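Local coordinates for EscD/YscD/HrpQ family type III secretion system inner membrane ring protein (Pseudomonas aeruginosa, PDB 6UID) that probably forms, through its cytoplasmic domain, part of the interface between the type III secretion basal body in the inner membrane and the sorting platform, at residues G29-P32 and L33-D36. Residues are numbered along the deposited sequence; the frame is centred on the assembly and turned at random.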
ATOM      1  N   GLY A  29      -0.656   9.230  -4.198  1.00 12.60           N
ATOM      2  CA  GLY A  29      -0.279  10.403  -3.428  1.00 12.85           C
ATOM      3  C   GLY A  29      -1.384  11.433  -3.393  1.00 13.88           C
ATOM      4  O   GLY A  29      -2.454  11.255  -3.980  1.00 14.50           O
ATOM      5  N   SER A  30      -1.085  12.559  -2.752  1.00 14.79           N
ATOM      6  CA  SER A  30      -2.085  13.600  -2.563  1.00 15.03           C
ATOM      7  C   SER A  30      -2.077  14.677  -3.635  1.00 16.31           C
ATOM      8  O   SER A  30      -2.988  15.510  -3.635  1.00 18.37           O
ATOM      9  CB  SER A  30      -1.879  14.271  -1.202  1.00 18.62           C
ATOM     10  OG  SER A  30      -0.585  14.822  -1.127  1.00 21.91           O
ATOM     11  N   ASP A  31      -1.079  14.698  -4.522  1.00 14.81           N
ATOM     12  CA  ASP A  31      -0.978  15.725  -5.557  1.00 16.48           C
ATOM     13  C   ASP A  31      -1.538  15.184  -6.864  1.00 16.50           C
ATOM     14  O   ASP A  31      -0.907  14.304  -7.482  1.00 15.77           O
ATOM     15  CB  ASP A  31       0.488  16.118  -5.738  1.00 17.62           C
ATOM     16  CG  ASP A  31       0.683  17.208  -6.783  1.00 21.47           C
ATOM     17  OD1 ASP A  31      -0.308  17.626  -7.429  1.00 21.66           O
ATOM     18  OD2 ASP A  31       1.850  17.648  -6.948  1.00 25.44           O
ATOM     19  N   PRO A  32      -2.672  15.704  -7.353  1.00 17.03           N
ATOM     20  CA  PRO A  32      -3.248  15.167  -8.592  1.00 16.86           C
ATOM     21  C   PRO A  32      -2.399  15.399  -9.837  1.00 20.28           C
ATOM     22  O   PRO A  32      -2.612  14.692 -10.830  1.00 25.57           O
ATOM     23  CB  PRO A  32      -4.615  15.862  -8.684  1.00 19.14           C
ATOM     24  CG  PRO A  32      -4.505  17.057  -7.836  1.00 25.74           C
ATOM     25  CD  PRO A  32      -3.496  16.776  -6.766  1.00 21.95           C
ATOM     26  N   LEU A  33      -1.429  16.322  -9.819  1.00 17.47           N
ATOM     27  CA  LEU A  33      -0.535  16.453 -10.970  1.00 21.71           C
ATOM     28  C   LEU A  33       0.432  15.277 -11.075  1.00 22.16           C
ATOM     29  O   LEU A  33       0.877  14.946 -12.182  1.00 27.06           O
ATOM     30  CB  LEU A  33       0.262  17.751 -10.891  1.00 20.60           C
ATOM     31  CG  LEU A  33      -0.415  18.995 -11.479  1.00 38.93           C
ATOM     32  CD1 LEU A  33      -1.796  19.176 -10.926  1.00 30.16           C
ATOM     33  CD2 LEU A  33       0.426  20.219 -11.166  1.00 45.05           C
ATOM     34  N   GLN A  34       0.754  14.627  -9.946  1.00 16.53           N
ATOM     35  CA  GLN A  34       1.796  13.613  -9.888  1.00 18.92           C
ATOM     36  C   GLN A  34       1.276  12.223  -9.585  1.00 17.87           C
ATOM     37  O   GLN A  34       2.043  11.256  -9.715  1.00 23.12           O
ATOM     38  CB  GLN A  34       2.814  13.984  -8.805  1.00 16.84           C
ATOM     39  CG  GLN A  34       3.477  15.332  -9.014  1.00 19.49           C
ATOM     40  CD  GLN A  34       4.617  15.541  -8.050  1.00 22.52           C
ATOM     41  OE1 GLN A  34       5.702  14.971  -8.221  1.00 25.39           O
ATOM     42  NE2 GLN A  34       4.368  16.309  -7.004  1.00 22.79           N
ATOM     43  N   ALA A  35       0.028  12.080  -9.167  1.00 15.45           N
ATOM     44  CA  ALA A  35      -0.501  10.816  -8.677  1.00 16.22           C
ATOM     45  C   ALA A  35      -1.541  10.234  -9.620  1.00 16.64           C
ATOM     46  O   ALA A  35      -2.487  10.926 -10.032  1.00 19.62           O
ATOM     47  CB  ALA A  35      -1.117  11.002  -7.291  1.00 18.94           C
ATOM     48  N   ASP A  36      -1.357   8.960  -9.952  1.00 15.23           N
ATOM     49  CA  ASP A  36      -2.342   8.198 -10.710  1.00 15.54           C
ATOM     50  C   ASP A  36      -3.547   7.836  -9.858  1.00 16.69           C
ATOM     51  O   ASP A  36      -4.684   7.811 -10.354  1.00 21.02           O
ATOM     52  CB  ASP A  36      -1.670   6.944 -11.253  1.00 16.37           C
ATOM     53  CG  ASP A  36      -0.470   7.284 -12.117  1.00 19.67           C
ATOM     54  OD1 ASP A  36      -0.674   7.962 -13.136  1.00 17.90           O
ATOM     55  OD2 ASP A  36       0.684   6.982 -11.763  1.00 17.28           O
TER
HETATM   56  O   HOH W   1      -4.794  12.281 -10.957  1.00 47.29           O
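Asp31 carries its CG opposite its own backbone N (chi1 -179°), which lays the carboxylate alongside its carbonyl carbon and turns it onto Leu33 and Gln34; Gln34, with CG opposite its carbonyl carbon and an extended chain beyond, runs back to meet it. The result is an Asx-Pro turn, within the loop that leads from strand 24-29 to strand 37-38, parallel neighbours in one sheet of this FHA-like domain. Its Asx turn rests on the bond from Leu33 N to Asp31 OD1 (2.9 Å), in which the donor stands above the carboxylate plane. Its beta turn rests on Gln34 N and Asp31 O, 3.0 Å apart, and the helical backbone angles of Pro32 and Leu33 make it type I. Ala35 N lies 2.9 Å from the same Asp31 O, but this second bond is strongly bent and weak. The other carboxylate oxygen serves the side chain of Gln34: NE2 reaches Asp31 OD2 at 2.9 Å in an almost straight hydrogen bond (173°). Here OD2 is approached on its anti side, somewhat out of plane, while it lies nearly in the plane of the amide. The two flat groups stand 82° apart, so they meet without stacking. The carboxylate is held at both oxygens, which should limit its rotation. Backbone bonds of Ser30 with Ala45 and Asp31 with Ala46, and one from Ser30 OG to Ile44 O, join the turn to the loop between strands 37-38 and 49-54; the side chains of Asp31 and Gln34 touch Ala46. On the strand side, Ala35 CB packs 3.6 Å from Gly29 O. A water bridges Pro32 O and Ala35 O, donating to both, with the bond to Pro32 O the longer at 3.3 Å and that to Ala35 O 2.8 Å.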